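Local coordinates for cobalamin-binding protein (Desulfitobacterium hafniense, PDB 4JGI) that binds methylcobalamin in a Rossmann-fold domain and probably serves as the corrinoid protein of a putative O-demethylase, at residues A[64-69]-A[110-115]; A[94-99]-A[123-128]; A[98-103]-A[147-152]; A[175-180]-A[188-193]. All coordinates share one frame; numbering follows the deposited sequence.

Contact 1 of 4, residues A[64-69]-A[110-115]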
loop_
_atom_site.group_PDB
_atom_site.type_symbol
_atom_site.label_atom_id
_atom_site.label_comp_id
_atom_site.label_asym_id
_atom_site.label_seq_id
_atom_site.Cartn_x
_atom_site.Cartn_y
_atom_site.Cartn_z
ATOM N N ILE A 64 -5.677 7.707 7.416
ATOM C CA ILE A 64 -5.115 7.084 8.564
ATOM C C ILE A 64 -6.091 6.066 9.161
ATOM O O ILE A 64 -5.757 4.907 9.455
ATOM C CB ILE A 64 -4.727 8.184 9.559
ATOM C CG1 ILE A 64 -3.632 9.057 8.956
ATOM C CG2 ILE A 64 -4.288 7.540 10.909
ATOM C CD1 ILE A 64 -3.315 10.274 9.770
ATOM N N PHE A 65 -7.337 6.512 9.325
ATOM C CA PHE A 65 -8.389 5.670 9.856
ATOM C C PHE A 65 -8.602 4.389 9.066
ATOM O O PHE A 65 -8.679 3.308 9.655
ATOM C CB PHE A 65 -9.725 6.374 10.000
ATOM C CG PHE A 65 -9.725 7.672 10.820
ATOM C CD1 PHE A 65 -8.744 8.019 11.740
ATOM C CD2 PHE A 65 -10.744 8.553 10.617
ATOM C CE1 PHE A 65 -8.804 9.222 12.394
ATOM C CE2 PHE A 65 -10.811 9.741 11.249
ATOM C CZ PHE A 65 -9.806 10.100 12.115
ATOM N N ALA A 66 -8.603 4.522 7.735
ATOM C CA ALA A 66 -8.873 3.390 6.928
ATOM C C ALA A 66 -7.889 2.291 7.124
ATOM O O ALA A 66 -8.256 1.091 7.171
ATOM C CB ALA A 66 -8.927 3.798 5.452
ATOM N N GLY A 67 -6.595 2.638 7.148
ATOM C CA GLY A 67 -5.620 1.626 7.381
ATOM C C GLY A 67 -5.742 0.860 8.703
ATOM O O GLY A 67 -5.607 -0.357 8.781
ATOM N N GLU A 68 -5.992 1.642 9.755
ATOM C CA GLU A 68 -6.156 1.065 11.065
ATOM C C GLU A 68 -7.409 0.216 11.165
ATOM O O GLU A 68 -7.392 -0.852 11.770
ATOM C CB GLU A 68 -6.185 2.136 12.141
ATOM C CG GLU A 68 -4.918 2.997 12.162
ATOM C CD GLU A 68 -3.566 2.326 12.287
ATOM O OE1 GLU A 68 -3.476 1.210 12.769
ATOM O OE2 GLU A 68 -2.579 2.918 11.823
ATOM N N ILE A 69 -8.469 0.660 10.501
ATOM C CA ILE A 69 -9.735 -0.100 10.495
ATOM C C ILE A 69 -9.598 -1.408 9.707
ATOM O O ILE A 69 -9.979 -2.519 10.137
ATOM C CB ILE A 69 -10.886 0.758 9.933
ATOM C CG1 ILE A 69 -11.273 1.846 10.972
ATOM C CG2 ILE A 69 -12.124 -0.051 9.520
ATOM C CD1 ILE A 69 -12.185 2.897 10.430
ATOM N N ARG A 110 2.290 2.291 4.293
ATOM C CA ARG A 110 2.794 1.134 4.971
ATOM C C ARG A 110 1.659 0.451 5.731
ATOM O O ARG A 110 1.494 -0.783 5.673
ATOM C CB ARG A 110 3.924 1.548 5.950
ATOM C CG ARG A 110 4.461 0.402 6.744
ATOM C CD ARG A 110 5.402 0.910 7.819
ATOM N NE ARG A 110 4.719 1.741 8.808
ATOM C CZ ARG A 110 5.297 2.581 9.676
ATOM N NH1 ARG A 110 6.581 2.872 9.630
ATOM N NH2 ARG A 110 4.523 3.241 10.550
ATOM N N THR A 111 0.830 1.225 6.442
ATOM C CA THR A 111 -0.234 0.634 7.255
ATOM C C THR A 111 -1.246 -0.035 6.305
ATOM O O THR A 111 -1.677 -1.157 6.602
ATOM C CB THR A 111 -0.906 1.692 8.113
ATOM O OG1 THR A 111 0.119 2.295 8.954
ATOM C CG2 THR A 111 -2.066 1.080 8.919
ATOM N N MET A 112 -1.651 0.607 5.223
ATOM C CA MET A 112 -2.630 0.023 4.273
ATOM C C MET A 112 -2.058 -1.215 3.634
ATOM O O MET A 112 -2.769 -2.182 3.482
ATOM C CB MET A 112 -3.067 1.017 3.232
ATOM C CG MET A 112 -3.854 2.178 3.844
ATOM S SD MET A 112 -4.190 3.265 2.452
ATOM C CE MET A 112 -5.367 4.396 3.168
ATOM N N ALA A 113 -0.783 -1.186 3.295
ATOM C CA ALA A 113 -0.183 -2.330 2.597
ATOM C C ALA A 113 -0.072 -3.550 3.502
ATOM O O ALA A 113 -0.383 -4.680 3.114
ATOM C CB ALA A 113 1.198 -1.939 2.079
ATOM N N GLU A 114 0.332 -3.323 4.766
ATOM C CA GLU A 114 0.393 -4.346 5.796
ATOM C C GLU A 114 -1.019 -4.960 6.036
ATOM O O GLU A 114 -1.146 -6.150 6.095
ATOM C CB GLU A 114 1.089 -3.838 7.091
ATOM C CG GLU A 114 2.577 -3.699 6.875
ATOM C CD GLU A 114 3.367 -3.252 8.156
ATOM O OE1 GLU A 114 2.771 -2.502 8.990
ATOM O OE2 GLU A 114 4.583 -3.623 8.303
ATOM N N ALA A 115 -2.019 -4.115 6.110
ATOM C CA ALA A 115 -3.377 -4.554 6.305
ATOM C C ALA A 115 -3.937 -5.291 5.103
ATOM O O ALA A 115 -4.929 -5.988 5.238
ATOM C CB ALA A 115 -4.269 -3.362 6.617
HETATM O O HOH W 1 -0.352 2.018 11.978
#
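T111 lies with its methyl over the backbone of G67, T111 CG2 coming to 3.7 Å from G67 C. The branch is put there by chi1 (-59°), which sets CG2 anti to the backbone N and leaves OG1 beside that N, where it hydrogen-bonds back to N107 O one turn earlier in its own helix. G67 has no side chain, and little room for one, since a CB built on it would fall 3.0 Å from T111 CG2. The two helix axes can therefore run as near as 8.3 Å, at a shallow angle of 26°. M112 takes the next place along the glycine, its CG 4.0 Å from G67 CA, and its extended chain carries CE on to A66 CB at 4.3 Å. One turn on, A115 CB rests 3.9 Å from G67 O. E68 starts away from the partner helix, but its chain bends at chi2 and crosses T111 at about a right angle; OE2 lies 3.5 Å from T111 CG2. No direct hydrogen bond links the segments; this is close apolar packing around a glycine. It packs helix 60-77 of the N-terminal helical B12-binding region against helix 104-115, the first helix after strand 91-96 in the Rossmann-type region. M46 of helix 32-54 meets both A66 and M112, helix 199-209 adds A199 and V203, and on strand 119-122 V120 packs against A113.

Contact 2 of 4, residues A[94-99]-A[123-128]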
loop_
_atom_site.group_PDB
_atom_site.type_symbol
_atom_site.label_atom_id
_atom_site.label_comp_id
_atom_site.label_asym_id
_atom_site.label_seq_id
_atom_site.Cartn_x
_atom_site.Cartn_y
_atom_site.Cartn_z
ATOM N N LEU A 94 10.230 -0.609 1.064
ATOM C CA LEU A 94 9.638 0.745 1.143
ATOM C C LEU A 94 10.604 1.705 1.779
ATOM O O LEU A 94 11.171 1.379 2.800
ATOM C CB LEU A 94 8.339 0.655 1.953
ATOM C CG LEU A 94 7.525 1.930 2.191
ATOM C CD1 LEU A 94 7.058 2.518 0.842
ATOM C CD2 LEU A 94 6.306 1.656 3.087
ATOM N N ALA A 95 10.799 2.899 1.214
ATOM C CA ALA A 95 11.697 3.897 1.783
ATOM C C ALA A 95 11.345 5.262 1.388
ATOM O O ALA A 95 10.849 5.503 0.267
ATOM C CB ALA A 95 13.101 3.628 1.206
ATOM N N THR A 96 11.592 6.207 2.294
ATOM C CA THR A 96 11.693 7.565 1.933
ATOM C C THR A 96 13.174 7.773 1.559
ATOM O O THR A 96 14.052 7.420 2.327
ATOM C CB THR A 96 11.209 8.500 3.051
ATOM O OG1 THR A 96 9.771 8.379 3.227
ATOM C CG2 THR A 96 11.603 9.921 2.748
ATOM N N VAL A 97 13.408 8.263 0.356
ATOM C CA VAL A 97 14.727 8.245 -0.241
ATOM C C VAL A 97 15.658 9.341 0.269
ATOM O O VAL A 97 15.264 10.284 0.885
ATOM C CB VAL A 97 14.575 8.390 -1.763
ATOM C CG1 VAL A 97 13.826 7.221 -2.367
ATOM C CG2 VAL A 97 14.002 9.720 -2.204
ATOM N N GLU A 98 16.922 9.172 -0.077
ATOM C CA GLU A 98 17.973 10.020 0.325
ATOM C C GLU A 98 17.607 11.491 -0.074
ATOM O O GLU A 98 17.221 11.850 -1.198
ATOM C CB GLU A 98 19.313 9.557 -0.302
ATOM C CG GLU A 98 20.513 10.443 0.134
ATOM C CD GLU A 98 21.864 9.808 -0.073
ATOM O OE1 GLU A 98 22.224 8.909 0.609
ATOM O OE2 GLU A 98 22.584 10.281 -0.986
ATOM N N GLY A 99 17.770 12.342 0.923
ATOM C CA GLY A 99 17.537 13.772 0.755
ATOM C C GLY A 99 16.247 14.179 1.395
ATOM O O GLY A 99 16.021 15.379 1.533
ATOM N N LEU A 123 12.363 0.740 5.366
ATOM C CA LEU A 123 13.726 1.130 5.592
ATOM C C LEU A 123 13.839 2.513 6.281
ATOM O O LEU A 123 14.915 2.976 6.637
ATOM C CB LEU A 123 14.540 1.138 4.296
ATOM C CG LEU A 123 14.601 -0.243 3.612
ATOM C CD1 LEU A 123 15.368 -0.132 2.341
ATOM C CD2 LEU A 123 15.425 -1.181 4.463
ATOM N N GLY A 124 12.726 3.202 6.441
ATOM C CA GLY A 124 12.688 4.499 7.111
ATOM C C GLY A 124 12.914 5.700 6.226
ATOM O O GLY A 124 12.488 5.694 5.081
ATOM N N ILE A 125 13.613 6.725 6.696
ATOM C CA ILE A 125 13.818 8.004 5.945
ATOM C C ILE A 125 15.272 8.255 5.508
ATOM O O ILE A 125 16.173 7.644 6.144
ATOM C CB ILE A 125 13.289 9.206 6.741
ATOM C CG1 ILE A 125 14.005 9.372 8.070
ATOM C CG2 ILE A 125 11.814 8.996 7.064
ATOM C CD1 ILE A 125 13.549 10.556 8.863
ATOM N N ASP A 126 15.447 9.192 4.629
ATOM C CA ASP A 126 16.737 9.583 4.094
ATOM C C ASP A 126 17.578 8.423 3.708
ATOM O O ASP A 126 18.733 8.425 3.950
ATOM C CB ASP A 126 17.404 10.490 5.088
ATOM C CG ASP A 126 18.633 11.239 4.473
ATOM O OD1 ASP A 126 18.727 11.559 3.253
ATOM O OD2 ASP A 126 19.512 11.529 5.256
ATOM N N VAL A 127 16.996 7.434 3.074
ATOM C CA VAL A 127 17.636 6.131 2.910
ATOM C C VAL A 127 18.549 6.140 1.670
ATOM O O VAL A 127 18.104 6.416 0.572
ATOM C CB VAL A 127 16.670 4.977 2.729
ATOM C CG1 VAL A 127 17.359 3.666 2.604
ATOM C CG2 VAL A 127 15.690 4.943 3.889
ATOM N N PRO A 128 19.840 5.875 1.856
ATOM C CA PRO A 128 20.738 5.878 0.676
ATOM C C PRO A 128 20.396 4.823 -0.385
ATOM O O PRO A 128 19.874 3.764 -0.041
ATOM C CB PRO A 128 22.098 5.508 1.279
ATOM C CG PRO A 128 21.975 5.922 2.745
ATOM C CD PRO A 128 20.561 5.612 3.104
#
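D126 and E98 cross obliquely, their carboxylate planes turned 59° apart, and they do different jobs. D126 begins by pointing away from segment 94-99, but its CG stands anti to its own backbone N (chi1 -166°), and the carboxylate ends near G99. There OD1 takes the N-H of G99 nearly straight on, with N to OD1 2.6 Å. The backbone of E98 is close by, its CA 3.4 Å from D126 OD1, and its extended side chain crosses P128 at about a right angle, OE1 touching P128 CB at 3.5 Å. Further back, A95 CB meets V127 CG2 at 4.0 Å and also packs on L123 CB, a small apolar patch that I132 of helix 129-139 covers. T96 turns its OG1 to H102 O, while its CB lies against I125 CG2. The backbones are stitched by L123 N to L94 O (2.9 Å), T96 N to G124 O (3.0 Å) and V127 N to T96 O (3.0 Å), carrying the pairing of strands 91-96 and 119-122 on into the loops at their C-terminal ends. An alanine in place of D126 would probably leave the N-H of G99 without its acceptor and let this turn shift. E98 OE1 and D126 OD1 stand 5.1 Å apart, so their like charges may repel mildly, while the N-H of G99 is likely to offset part of the negative charge on OD1.

Contact 3 of 4, residues A[98-103]-A[147-152]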
loop_
_atom_site.group_PDB
_atom_site.type_symbol
_atom_site.label_atom_id
_atom_site.label_comp_id
_atom_site.label_asym_id
_atom_site.label_seq_id
_atom_site.Cartn_x
_atom_site.Cartn_y
_atom_site.Cartn_z
ATOM N N GLU A 98 16.922 9.172 -0.077
ATOM C CA GLU A 98 17.973 10.020 0.325
ATOM C C GLU A 98 17.607 11.491 -0.074
ATOM O O GLU A 98 17.221 11.850 -1.198
ATOM C CB GLU A 98 19.313 9.557 -0.302
ATOM C CG GLU A 98 20.513 10.443 0.134
ATOM C CD GLU A 98 21.864 9.808 -0.073
ATOM O OE1 GLU A 98 22.224 8.909 0.609
ATOM O OE2 GLU A 98 22.584 10.281 -0.986
ATOM N N GLY A 99 17.770 12.342 0.923
ATOM C CA GLY A 99 17.537 13.772 0.755
ATOM C C GLY A 99 16.247 14.179 1.395
ATOM O O GLY A 99 16.021 15.379 1.533
ATOM N N ASP A 100 15.429 13.178 1.802
ATOM C CA ASP A 100 14.104 13.436 2.311
ATOM C C ASP A 100 13.813 12.884 3.686
ATOM O O ASP A 100 14.145 11.779 4.034
ATOM C CB ASP A 100 13.087 12.945 1.288
ATOM C CG ASP A 100 11.901 13.852 1.151
ATOM O OD1 ASP A 100 11.099 13.859 2.138
ATOM O OD2 ASP A 100 11.728 14.577 0.132
ATOM N N LEU A 101 13.107 13.711 4.499
ATOM C CA LEU A 101 12.732 13.294 5.858
ATOM C C LEU A 101 11.207 13.139 6.033
ATOM O O LEU A 101 10.725 12.886 7.200
ATOM C CB LEU A 101 13.213 14.312 6.893
ATOM C CG LEU A 101 14.716 14.514 6.838
ATOM C CD1 LEU A 101 15.093 15.560 7.855
ATOM C CD2 LEU A 101 15.517 13.284 7.143
ATOM N N HIS A 102 10.455 13.272 4.978
ATOM C CA HIS A 102 8.997 13.182 5.079
ATOM C C HIS A 102 8.533 11.753 5.092
ATOM O O HIS A 102 8.892 11.061 4.117
ATOM C CB HIS A 102 8.341 13.994 3.949
ATOM C CG HIS A 102 8.639 15.468 3.985
ATOM N ND1 HIS A 102 9.731 16.003 3.353
ATOM C CD2 HIS A 102 7.907 16.542 4.392
ATOM C CE1 HIS A 102 9.738 17.314 3.490
ATOM N NE2 HIS A 102 8.655 17.664 4.143
ATOM N N ASP A 103 7.863 11.271 6.132
ATOM C CA ASP A 103 7.358 9.915 6.227
ATOM C C ASP A 103 5.928 9.759 6.643
ATOM O O ASP A 103 5.425 8.640 6.661
ATOM C CB ASP A 103 8.223 9.054 7.118
ATOM C CG ASP A 103 8.155 9.378 8.544
ATOM O OD1 ASP A 103 7.401 10.332 8.923
ATOM O OD2 ASP A 103 8.865 8.664 9.378
ATOM N N SER A 147 9.265 6.989 -1.594
ATOM C CA SER A 147 8.636 8.263 -1.187
ATOM C C SER A 147 9.620 9.426 -1.242
ATOM O O SER A 147 10.737 9.275 -0.830
ATOM C CB SER A 147 8.025 8.098 0.248
ATOM O OG SER A 147 7.177 9.206 0.620
ATOM N N GLY A 148 9.115 10.559 -1.660
ATOM C CA GLY A 148 9.890 11.765 -1.590
ATOM C C GLY A 148 9.109 12.958 -2.022
ATOM O O GLY A 148 8.115 12.853 -2.756
ATOM N N VAL A 149 9.656 14.136 -1.652
ATOM C CA VAL A 149 9.070 15.396 -2.081
ATOM C C VAL A 149 10.102 16.392 -2.608
ATOM O O VAL A 149 9.872 17.012 -3.669
ATOM C CB VAL A 149 8.185 16.074 -0.990
ATOM C CG1 VAL A 149 8.890 16.014 0.311
ATOM C CG2 VAL A 149 7.917 17.555 -1.352
ATOM N N LEU A 150 11.198 16.556 -1.946
ATOM C CA LEU A 150 12.185 17.545 -2.414
ATOM C C LEU A 150 12.730 17.129 -3.788
ATOM O O LEU A 150 12.799 15.948 -4.127
ATOM C CB LEU A 150 13.332 17.594 -1.455
ATOM C CG LEU A 150 13.009 17.991 0.006
ATOM C CD1 LEU A 150 14.279 18.289 0.782
ATOM C CD2 LEU A 150 12.023 19.119 0.057
ATOM N N THR A 151 13.206 18.101 -4.535
ATOM C CA THR A 151 13.724 17.811 -5.888
ATOM C C THR A 151 14.914 16.894 -5.808
ATOM O O THR A 151 15.038 15.982 -6.611
ATOM C CB THR A 151 13.989 19.115 -6.693
ATOM O OG1 THR A 151 12.768 19.854 -6.805
ATOM C CG2 THR A 151 14.463 18.798 -8.085
ATOM N N LEU A 152 15.768 17.066 -4.809
ATOM C CA LEU A 152 16.899 16.149 -4.583
ATOM C C LEU A 152 16.462 14.695 -4.370
ATOM O O LEU A 152 17.142 13.713 -4.773
ATOM C CB LEU A 152 17.691 16.591 -3.355
ATOM C CG LEU A 152 19.086 16.080 -3.073
ATOM C CD1 LEU A 152 20.027 16.774 -4.053
ATOM C CD2 LEU A 152 19.548 16.339 -1.612
HETATM O O HOH W 2 6.062 10.069 3.171
HETATM O O HOH W 3 8.027 11.855 1.140
#
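D100 takes four N-H groups on one carboxylate, two on each oxygen, and so ties segment 98-103 to the start of helix 151-166. It is the first residue of the DxHxxG signature of Rossmann-type B12-binding domains, and H102 is the histidine, whose NE2 ligates the cobalt of the methylcobalamin. OD2 reaches across: L150 N meets it nearly head-on at 2.9 Å, while V149 N comes at 2.8 Å from well above the carboxylate plane (52° out of it). OD1 turns back on its own loop. It accepts H102 N at 3.0 Å, closing an Asx turn, and H102 ND1 at 2.8 Å on its syn side, though 29° out of the carboxylate plane. Because OD1 lies in the plane of the imidazole, this second bond fixes the rotation of the ring while NE2 faces the metal, making D100 the second-shell residue that positions the axial ligand. An alanine here would probably leave the N-H groups of V149 and L150 without that acceptor and remove the bond that holds the imidazole in its orientation. L150 CD1 packs on G99 O at 3.5 Å and L152 CD2 on G99 CA at 4.0 Å. At the other end two waters each donate to both H102 O and S147 OG; S147 OG also hydrogen-bonds N3B of the cofactor, consistent with base-off, His-on binding. V149 CG1, which chi1 places between the backbone N and the carbonyl carbon, presses over one face of the H102 ring, 3.2 Å from ND1.

Contact 4 of 4, residues A[175-180]-A[188-193]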
loop_
_atom_site.group_PDB
_atom_site.type_symbol
_atom_site.label_atom_id
_atom_site.label_comp_id
_atom_site.label_asym_id
_atom_site.label_seq_id
_atom_site.Cartn_x
_atom_site.Cartn_y
_atom_site.Cartn_z
ATOM N N VAL A 175 8.296 -0.873 -9.596
ATOM C CA VAL A 175 8.641 0.330 -8.829
ATOM C C VAL A 175 7.449 1.259 -8.801
ATOM O O VAL A 175 6.942 1.663 -9.831
ATOM C CB VAL A 175 9.822 1.090 -9.383
ATOM C CG1 VAL A 175 10.135 2.307 -8.546
ATOM C CG2 VAL A 175 11.057 0.143 -9.402
ATOM N N ILE A 176 6.987 1.595 -7.583
ATOM C CA ILE A 176 5.912 2.583 -7.394
ATOM C C ILE A 176 6.494 3.758 -6.596
ATOM O O ILE A 176 7.212 3.543 -5.623
ATOM C CB ILE A 176 4.651 1.965 -6.773
ATOM C CG1 ILE A 176 3.521 3.004 -6.742
ATOM C CG2 ILE A 176 4.895 1.431 -5.372
ATOM C CD1 ILE A 176 2.192 2.390 -6.365
ATOM N N ILE A 177 6.146 4.975 -7.014
ATOM C CA ILE A 177 6.583 6.166 -6.314
ATOM C C ILE A 177 5.347 6.904 -5.771
ATOM O O ILE A 177 4.243 6.845 -6.314
ATOM C CB ILE A 177 7.462 7.100 -7.172
ATOM C CG1 ILE A 177 6.624 7.656 -8.360
ATOM C CG2 ILE A 177 8.692 6.284 -7.616
ATOM C CD1 ILE A 177 7.366 8.682 -9.156
ATOM N N GLY A 178 5.624 7.625 -4.683
ATOM C CA GLY A 178 4.628 8.486 -4.065
ATOM C C GLY A 178 5.291 9.633 -3.375
ATOM O O GLY A 178 6.497 9.721 -3.237
ATOM N N GLY A 179 4.454 10.585 -2.970
ATOM C CA GLY A 179 4.940 11.797 -2.292
ATOM C C GLY A 179 4.210 13.024 -2.822
ATOM O O GLY A 179 3.527 13.007 -3.852
ATOM N N VAL A 180 4.357 14.128 -2.092
ATOM C CA VAL A 180 3.639 15.351 -2.443
ATOM C C VAL A 180 3.571 15.756 -3.927
ATOM O O VAL A 180 2.515 15.967 -4.445
ATOM C CB VAL A 180 4.089 16.522 -1.560
ATOM C CG1 VAL A 180 3.532 17.818 -2.111
ATOM C CG2 VAL A 180 3.622 16.299 -0.109
ATOM N N GLN A 188 7.713 9.179 -15.237
ATOM C CA GLN A 188 8.561 9.028 -16.430
ATOM C C GLN A 188 10.044 9.406 -16.257
ATOM O O GLN A 188 10.928 8.669 -16.703
ATOM C CB GLN A 188 7.975 9.847 -17.546
ATOM C CG GLN A 188 6.682 9.199 -18.004
ATOM C CD GLN A 188 6.899 7.812 -18.598
ATOM O OE1 GLN A 188 7.778 7.646 -19.445
ATOM N NE2 GLN A 188 6.108 6.800 -18.157
ATOM N N ARG A 189 10.312 10.488 -15.558
ATOM C CA ARG A 189 11.685 10.921 -15.358
ATOM C C ARG A 189 12.459 9.923 -14.462
ATOM O O ARG A 189 13.629 9.608 -14.663
ATOM C CB ARG A 189 11.740 12.323 -14.741
ATOM C CG ARG A 189 13.164 12.879 -14.672
ATOM C CD ARG A 189 13.150 14.408 -14.553
ATOM N NE ARG A 189 12.064 14.884 -13.681
ATOM C CZ ARG A 189 12.132 15.019 -12.353
ATOM N NH1 ARG A 189 13.246 14.738 -11.679
ATOM N NH2 ARG A 189 11.067 15.448 -11.692
ATOM N N VAL A 190 11.765 9.402 -13.473
ATOM C CA VAL A 190 12.319 8.431 -12.574
ATOM C C VAL A 190 12.534 7.074 -13.224
ATOM O O VAL A 190 13.473 6.339 -12.840
ATOM C CB VAL A 190 11.450 8.324 -11.266
ATOM C CG1 VAL A 190 11.779 7.099 -10.449
ATOM C CG2 VAL A 190 11.598 9.591 -10.488
ATOM N N GLY A 191 11.642 6.683 -14.125
ATOM C CA GLY A 191 11.713 5.360 -14.644
ATOM C C GLY A 191 10.897 4.353 -13.886
ATOM O O GLY A 191 11.089 3.154 -13.995
ATOM N N ALA A 192 9.928 4.842 -13.083
ATOM C CA ALA A 192 9.033 3.949 -12.349
ATOM C C ALA A 192 7.972 3.283 -13.160
ATOM O O ALA A 192 7.654 3.768 -14.272
ATOM C CB ALA A 192 8.421 4.717 -11.154
ATOM N N ASP A 193 7.322 2.275 -12.628
ATOM C CA ASP A 193 6.210 1.649 -13.284
ATOM C C ASP A 193 4.894 2.388 -13.072
ATOM O O ASP A 193 4.068 2.432 -13.978
ATOM C CB ASP A 193 6.075 0.182 -12.845
ATOM C CG ASP A 193 7.268 -0.621 -13.280
ATOM O OD1 ASP A 193 7.389 -0.823 -14.493
ATOM O OD2 ASP A 193 8.064 -1.033 -12.453
#
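D193 folds back beside the start of strand 174-178, where its side chain meets V175 atom by atom. CB lies 3.5 Å from V175 O. CG, set beside its own backbone N and anti to the carbonyl carbon (chi1 -64°), stands 3.8 Å from V175 N. At the tip, OD2 accepts the N-H of V175 at 2.9 Å through its anti lone pair, and the same oxygen forms a salt bridge with R170, so two donors grip it. The backbone answers in the other direction, D193 N donating to V175 O at 2.9 Å, and V175 is thus held by both its N-H and its carbonyl. This exchange falls inside the beta-alpha-beta unit of strand 174-178, helix 184-190 and strand 194-195, at the point where the chain leaves the helix to re-enter the sheet. A Schellman motif with G191 as its C-prime residue ends the helix and brings A192 against strand 174-178. There A192 CB rests against two strand side chains, 3.9 Å from V175 CG1 and 3.9 Å from I177 CG2. The same I177 CG2 reaches V190 CG1 at 4.3 Å, and M157 of helix 151-166 packs against both I177 and V190.

In the fold
Contacts 2, 3 and 4 all belong to the B12-binding domain with its five-stranded parallel sheet, and they border the methylcobalamin pocket. Contacts 2 and 3, their centres 8 Å apart, share E98 and G99 and are joined by probable hydrogen bonds between their backbones. Contact 4, about 13 Å from contact 3 between centres, touches it where G148 N approaches G178 O. Contact 1 lies 20 to 22 Å from the others, centre to centre; its R110 touches L94 of contact 2. Along the chain, contact 1 interleaves with contacts 2 and 3, and contact 4 comes last. The three C-terminal contacts thus shape loops that hold the cofactor, while contact 1 joins the helical region to that domain.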